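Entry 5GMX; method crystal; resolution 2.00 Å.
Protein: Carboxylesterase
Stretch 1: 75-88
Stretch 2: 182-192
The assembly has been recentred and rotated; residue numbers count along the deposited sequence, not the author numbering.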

ATOM      1  N   GLY A  75       1.929   1.495  -0.708  1.00 12.74           N
ATOM      2  CA  GLY A  75       3.184   0.877  -1.114  1.00 14.15           C
ATOM      3  C   GLY A  75       3.187   0.588  -2.611  1.00 17.24           C
ATOM      4  O   GLY A  75       4.166   0.839  -3.332  1.00 17.80           O
HETATM    5  N   MSE A  76       2.061   0.085  -3.097  1.00 18.20           N
HETATM    6  CA  MSE A  76       1.939  -0.210  -4.519  1.00 15.73           C
HETATM    7  C   MSE A  76       2.118   1.059  -5.333  1.00 19.03           C
HETATM    8  O   MSE A  76       2.856   1.063  -6.341  1.00 18.76           O
HETATM    9  CB  MSE A  76       0.592  -0.857  -4.819  1.00 18.69           C
HETATM   10  CG  MSE A  76       0.343  -2.098  -3.973  1.00 29.42           C
HETATM   11 SE   MSE A  76       1.734  -3.476  -4.199  1.00 52.03          SE
HETATM   12  CE  MSE A  76       1.004  -4.792  -2.973  1.00 30.15           C
ATOM     13  N   ALA A  77       1.515   2.155  -4.867  1.00 14.45           N
ATOM     14  CA  ALA A  77       1.608   3.397  -5.630  1.00 16.20           C
ATOM     15  C   ALA A  77       3.059   3.839  -5.643  1.00 17.68           C
ATOM     16  O   ALA A  77       3.578   4.280  -6.678  1.00 14.91           O
ATOM     17  CB  ALA A  77       0.704   4.491  -5.044  1.00 18.05           C
ATOM     18  N   ALA A  78       3.729   3.667  -4.501  1.00 16.88           N
ATOM     19  CA  ALA A  78       5.097   4.149  -4.393  1.00 17.12           C
ATOM     20  C   ALA A  78       5.962   3.361  -5.373  1.00 17.29           C
ATOM     21  O   ALA A  78       6.902   3.905  -5.977  1.00 17.34           O
ATOM     22  CB  ALA A  78       5.622   4.025  -2.960  1.00 14.55           C
ATOM     23  N   THR A  79       5.613   2.087  -5.565  1.00 13.97           N
ATOM     24  CA  THR A  79       6.429   1.246  -6.424  1.00 16.70           C
ATOM     25  C   THR A  79       6.372   1.779  -7.851  1.00 14.91           C
ATOM     26  O   THR A  79       7.403   1.842  -8.527  1.00 16.48           O
ATOM     27  CB  THR A  79       5.992  -0.220  -6.360  1.00 16.38           C
ATOM     28  OG1 THR A  79       6.190  -0.690  -5.025  1.00 17.64           O
ATOM     29  CG2 THR A  79       6.836  -1.063  -7.294  1.00 19.63           C
ATOM     30  N   VAL A  80       5.192   2.234  -8.275  1.00 16.28           N
ATOM     31  CA  VAL A  80       5.063   2.795  -9.618  1.00 17.04           C
ATOM     32  C   VAL A  80       6.058   3.943  -9.781  1.00 13.85           C
ATOM     33  O   VAL A  80       6.818   3.982 -10.760  1.00 14.83           O
ATOM     34  CB  VAL A  80       3.639   3.304  -9.915  1.00 18.12           C
ATOM     35  CG1 VAL A  80       3.610   4.022 -11.262  1.00 14.84           C
ATOM     36  CG2 VAL A  80       2.661   2.149  -9.927  1.00 15.30           C
ATOM     37  N   VAL A  81       6.100   4.842  -8.793  1.00 17.11           N
ATOM     38  CA  VAL A  81       6.959   6.021  -8.935  1.00 12.82           C
ATOM     39  C   VAL A  81       8.394   5.554  -9.013  1.00 13.94           C
ATOM     40  O   VAL A  81       9.165   6.004  -9.878  1.00 18.76           O
ATOM     41  CB  VAL A  81       6.787   7.030  -7.778  1.00 15.28           C
ATOM     42  CG1 VAL A  81       7.849   8.126  -7.875  1.00 10.04           C
ATOM     43  CG2 VAL A  81       5.391   7.643  -7.822  1.00 18.30           C
ATOM     44  N   GLY A  82       8.716   4.588  -8.157  1.00 12.30           N
ATOM     45  CA  GLY A  82      10.047   4.035  -8.116  1.00 13.58           C
ATOM     46  C   GLY A  82      10.462   3.477  -9.456  1.00 14.46           C
ATOM     47  O   GLY A  82      11.585   3.721  -9.921  1.00 13.35           O
ATOM     48  N   VAL A  83       9.546   2.752 -10.099  1.00 12.69           N
ATOM     49  CA  VAL A  83       9.879   2.120 -11.370  1.00 14.95           C
ATOM     50  C   VAL A  83      10.127   3.226 -12.376  1.00 16.63           C
ATOM     51  O   VAL A  83      11.113   3.187 -13.131  1.00 15.81           O
ATOM     52  CB  VAL A  83       8.769   1.162 -11.855  1.00 17.43           C
ATOM     53  CG1 VAL A  83       8.998   0.746 -13.310  1.00 19.49           C
ATOM     54  CG2 VAL A  83       8.692  -0.061 -10.930  1.00 14.86           C
ATOM     55  N   LEU A  84       9.265   4.243 -12.347  1.00 10.60           N
ATOM     56  CA  LEU A  84       9.402   5.324 -13.311  1.00 15.68           C
ATOM     57  C   LEU A  84      10.670   6.110 -13.022  1.00 18.71           C
ATOM     58  O   LEU A  84      11.293   6.629 -13.947  1.00 16.35           O
ATOM     59  CB  LEU A  84       8.180   6.253 -13.290  1.00 18.29           C
ATOM     60  CG  LEU A  84       6.886   5.634 -13.835  1.00 21.43           C
ATOM     61  CD1 LEU A  84       5.716   6.575 -13.602  1.00 18.71           C
ATOM     62  CD2 LEU A  84       7.022   5.295 -15.315  1.00 17.78           C
ATOM     63  N   ALA A  85      11.074   6.173 -11.749  1.00 15.48           N
ATOM     64  CA  ALA A  85      12.289   6.907 -11.448  1.00 13.49           C
ATOM     65  C   ALA A  85      13.466   6.100 -11.975  1.00 18.75           C
ATOM     66  O   ALA A  85      14.443   6.658 -12.482  1.00 14.17           O
ATOM     67  CB  ALA A  85      12.422   7.168  -9.959  1.00 15.16           C
ATOM     68  N   ASP A  86      13.328   4.773 -11.912  1.00 20.64           N
ATOM     69  CA  ASP A  86      14.413   3.878 -12.297  1.00 17.84           C
ATOM     70  C   ASP A  86      14.620   3.932 -13.805  1.00 19.63           C
ATOM     71  O   ASP A  86      15.731   3.739 -14.282  1.00 23.10           O
ATOM     72  CB  ASP A  86      14.116   2.439 -11.850  1.00 19.90           C
ATOM     73  CG  ASP A  86      15.317   1.509 -12.015  1.00 26.98           C
ATOM     74  OD1 ASP A  86      16.410   1.848 -11.503  1.00 26.79           O
ATOM     75  OD2 ASP A  86      15.167   0.445 -12.665  1.00 24.45           O
ATOM     76  N   GLU A  87      13.552   4.217 -14.545  1.00 18.37           N
ATOM     77  CA  GLU A  87      13.632   4.370 -16.000  1.00 20.33           C
ATOM     78  C   GLU A  87      14.145   5.752 -16.418  1.00 20.63           C
ATOM     79  O   GLU A  87      14.354   6.003 -17.599  1.00 18.25           O
ATOM     80  CB  GLU A  87      12.264   4.151 -16.650  1.00 22.56           C
ATOM     81  CG  GLU A  87      11.666   2.773 -16.461  1.00 24.56           C
ATOM     82  CD  GLU A  87      10.226   2.705 -16.964  1.00 34.94           C
ATOM     83  OE1 GLU A  87       9.747   3.707 -17.542  1.00 34.38           O
ATOM     84  OE2 GLU A  87       9.567   1.659 -16.772  1.00 44.38           O
ATOM     85  N   GLY A  88      14.319   6.653 -15.457  1.00 17.96           N
ATOM     86  CA  GLY A  88      14.853   7.975 -15.742  1.00 20.07           C
ATOM     87  C   GLY A  88      13.809   9.038 -16.059  1.00 20.33           C
ATOM     88  O   GLY A  88      14.151  10.138 -16.492  1.00 28.33           O
ATOM     89  N   SER A 182      -4.029   5.624 -16.721  1.00 12.35           N
ATOM     90  CA  SER A 182      -4.366   5.893 -15.324  1.00 19.46           C
ATOM     91  C   SER A 182      -3.294   5.291 -14.404  1.00 17.77           C
ATOM     92  O   SER A 182      -2.468   4.493 -14.857  1.00 17.31           O
ATOM     93  CB  SER A 182      -5.742   5.331 -14.980  1.00 16.00           C
ATOM     94  OG  SER A 182      -5.700   3.917 -14.945  1.00 17.83           O
ATOM     95  N   LEU A 183      -3.300   5.656 -13.122  1.00 17.37           N
ATOM     96  CA  LEU A 183      -2.299   5.091 -12.217  1.00 16.46           C
ATOM     97  C   LEU A 183      -2.485   3.578 -12.089  1.00 14.83           C
ATOM     98  O   LEU A 183      -1.508   2.827 -12.049  1.00 16.26           O
ATOM     99  CB  LEU A 183      -2.353   5.730 -10.825  1.00 17.65           C
ATOM    100  CG  LEU A 183      -1.242   5.052  -9.997  1.00 23.20           C
ATOM    101  CD1 LEU A 183       0.133   5.656 -10.238  1.00 18.99           C
ATOM    102  CD2 LEU A 183      -1.536   4.944  -8.537  1.00 29.30           C
ATOM    103  N   GLY A 184      -3.743   3.133 -12.056  1.00 15.86           N
ATOM    104  CA  GLY A 184      -4.061   1.716 -12.026  1.00 13.82           C
ATOM    105  C   GLY A 184      -3.493   0.917 -13.196  1.00 18.15           C
ATOM    106  O   GLY A 184      -3.023  -0.215 -13.022  1.00 16.35           O
ATOM    107  N   GLN A 185      -3.539   1.496 -14.391  1.00 13.71           N
ATOM    108  CA  GLN A 185      -3.008   0.824 -15.572  1.00 16.86           C
ATOM    109  C   GLN A 185      -1.483   0.834 -15.586  1.00 16.18           C
ATOM    110  O   GLN A 185      -0.860  -0.083 -16.112  1.00 19.31           O
ATOM    111  CB  GLN A 185      -3.550   1.450 -16.853  1.00 19.29           C
ATOM    112  CG  GLN A 185      -5.055   1.450 -16.964  1.00 23.39           C
ATOM    113  CD  GLN A 185      -5.528   2.347 -18.099  1.00 42.45           C
ATOM    114  OE1 GLN A 185      -4.992   2.293 -19.212  1.00 41.96           O
ATOM    115  NE2 GLN A 185      -6.517   3.198 -17.816  1.00 35.48           N
ATOM    116  N   LEU A 186      -0.882   1.897 -15.065  1.00 14.64           N
ATOM    117  CA  LEU A 186       0.569   1.936 -14.919  1.00 15.61           C
ATOM    118  C   LEU A 186       1.024   0.863 -13.933  1.00 12.81           C
ATOM    119  O   LEU A 186       2.022   0.188 -14.165  1.00 15.63           O
ATOM    120  CB  LEU A 186       1.034   3.312 -14.463  1.00 12.51           C
ATOM    121  CG  LEU A 186       0.974   4.422 -15.497  1.00 19.74           C
ATOM    122  CD1 LEU A 186       1.210   5.781 -14.828  1.00 20.85           C
ATOM    123  CD2 LEU A 186       2.017   4.153 -16.589  1.00 15.20           C
ATOM    124  N   PHE A 187       0.284   0.696 -12.842  1.00 15.41           N
ATOM    125  CA  PHE A 187       0.602  -0.365 -11.889  1.00 14.60           C
ATOM    126  C   PHE A 187       0.429  -1.748 -12.543  1.00 13.16           C
ATOM    127  O   PHE A 187       1.291  -2.615 -12.414  1.00 15.28           O
ATOM    128  CB  PHE A 187      -0.261  -0.254 -10.629  1.00  9.08           C
ATOM    129  CG  PHE A 187      -0.082  -1.406  -9.678  1.00 15.19           C
ATOM    130  CD1 PHE A 187       1.004  -1.448  -8.814  1.00 15.66           C
ATOM    131  CD2 PHE A 187      -0.993  -2.451  -9.654  1.00 15.73           C
ATOM    132  CE1 PHE A 187       1.171  -2.512  -7.942  1.00 16.75           C
ATOM    133  CE2 PHE A 187      -0.832  -3.517  -8.791  1.00 12.55           C
ATOM    134  CZ  PHE A 187       0.252  -3.550  -7.933  1.00 15.75           C
ATOM    135  N   ALA A 188      -0.680  -1.947 -13.245  1.00 13.11           N
ATOM    136  CA  ALA A 188      -0.901  -3.202 -13.968  1.00 17.68           C
ATOM    137  C   ALA A 188       0.243  -3.521 -14.927  1.00 21.20           C
ATOM    138  O   ALA A 188       0.782  -4.625 -14.903  1.00 19.58           O
ATOM    139  CB  ALA A 188      -2.215  -3.155 -14.741  1.00 12.63           C
ATOM    140  N   GLU A 189       0.626  -2.549 -15.752  1.00 15.86           N
ATOM    141  CA  GLU A 189       1.568  -2.800 -16.844  1.00 21.30           C
ATOM    142  C   GLU A 189       3.027  -2.838 -16.418  1.00 20.17           C
ATOM    143  O   GLU A 189       3.817  -3.602 -16.968  1.00 21.84           O
ATOM    144  CB  GLU A 189       1.385  -1.756 -17.958  1.00 22.32           C
ATOM    145  CG  GLU A 189       0.108  -1.976 -18.783  1.00 35.17           C
ATOM    146  CD  GLU A 189      -0.170  -0.872 -19.797  1.00 51.62           C
ATOM    147  OE1 GLU A 189       0.619   0.096 -19.865  1.00 56.51           O
ATOM    148  OE2 GLU A 189      -1.189  -0.971 -20.521  1.00 51.49           O
ATOM    149  N   LYS A 190       3.395  -2.022 -15.439  1.00 21.04           N
ATOM    150  CA  LYS A 190       4.801  -1.904 -15.086  1.00 20.94           C
ATOM    151  C   LYS A 190       5.201  -2.658 -13.824  1.00 20.07           C
ATOM    152  O   LYS A 190       6.373  -2.932 -13.627  1.00 17.29           O
ATOM    153  CB  LYS A 190       5.181  -0.432 -14.951  1.00 20.19           C
ATOM    154  CG  LYS A 190       5.114   0.300 -16.277  1.00 22.96           C
ATOM    155  CD  LYS A 190       5.591   1.723 -16.162  1.00 29.93           C
ATOM    156  CE  LYS A 190       5.824   2.314 -17.543  1.00 32.80           C
ATOM    157  NZ  LYS A 190       6.955   1.622 -18.226  1.00 33.92           N
ATOM    158  N   VAL A 191       4.244  -3.003 -12.974  1.00 17.68           N
ATOM    159  CA  VAL A 191       4.591  -3.680 -11.733  1.00 15.72           C
ATOM    160  C   VAL A 191       4.005  -5.089 -11.630  1.00 16.50           C
ATOM    161  O   VAL A 191       4.743  -6.057 -11.472  1.00 17.46           O
ATOM    162  CB  VAL A 191       4.130  -2.866 -10.504  1.00 18.15           C
ATOM    163  CG1 VAL A 191       4.409  -3.633  -9.226  1.00 16.14           C
ATOM    164  CG2 VAL A 191       4.807  -1.506 -10.486  1.00 17.15           C
ATOM    165  N   ALA A 192       2.685  -5.196 -11.722  1.00 14.45           N
ATOM    166  CA  ALA A 192       1.983  -6.441 -11.398  1.00 18.59           C
ATOM    167  C   ALA A 192       2.013  -7.500 -12.504  1.00 19.30           C
ATOM    168  O   ALA A 192       2.317  -8.668 -12.242  1.00 20.05           O
ATOM    169  CB  ALA A 192       0.550  -6.135 -11.033  1.00 16.92           C
TER

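Two helices of one carboxylesterase chain, whose touching residues are at least 103 positions apart in sequence, pack across each other and bury 530 Å² in total. The first is already under way at Gly75 and continues through most of its stretch; the second spans 183-192. Their axes approach to 9.6 Å and their N-to-C directions differ by 65°, so the helices cross at a steep angle. The backbones come nearest at Val80 and Phe187, whose CA atoms lie 5.9 Å apart. The first helix gives way to Gly88, where phi turns positive (91°) in a Schellman motif; Gly88 N bonds to Ala85 O at 3.0 Å. At these angles a CB would jam against the preceding carbonyl oxygen, which by itself calls for glycine. The second helix opens with Ser182 at the N-cap: its OG accepts from Gln185 N at 3.3 Å, a capping bond to an amide of the first turn. Near its other end this helix widens into a pi-type turn at 188-192, where Val191 N and Ala192 N both reach Phe187 O, each at 3.0 Å.

Val80 is the centre of the contact and, with 86 Å² covered, the residue most enclosed by the opposing stretch. It points toward the second helix and sits as a knob among Leu183, Leu186, Phe187 and Val191. Its chi1 is in the t well; CG1 lies 4.0 Å from Leu183 CD1 and 4.2 Å from Leu186 CB, and CG2 lies 3.8 Å from Phe187 CB and 4.3 Å from Val191 CG2. The CG2 methyl also meets the Phe187 ring at its edge, near the ring plane. One turn earlier, Met76, present as selenomethionine, places CB 3.6 Å from Phe187 CE1. Its CA-to-CB bond points toward the second helix although its end leads away; Met76 SE remains 5.0 Å from the centroid of the Phe187 ring, in an oblique sulfur-aromatic-type approach 68° off the ring normal. Beside it, Ala77 CB meets Leu183 CD2 at 4.2 Å, a small side chain against the end of a longer one.

Val191 touches both Thr79 and Val83: its CG2 lies 3.8 Å from Thr79 CG2 and 4.2 Å from Val83 CG2. Thr79 presents its methyl here, while its OG1 donates to Gly75 O at 3.0 Å within its own helix. Toward the end of the first helix the contact changes from apolar to charged. Lys190 bridges the two characters: its CE passes 3.9 Å from Leu84 CD2, and its NZ donates to Glu87 OE2 at 3.0 Å. This salt bridge is the only hydrogen bond between the stretches. It joins an exposed glutamate to a partly exposed lysine, whereas the side chains packed around Val80 are buried.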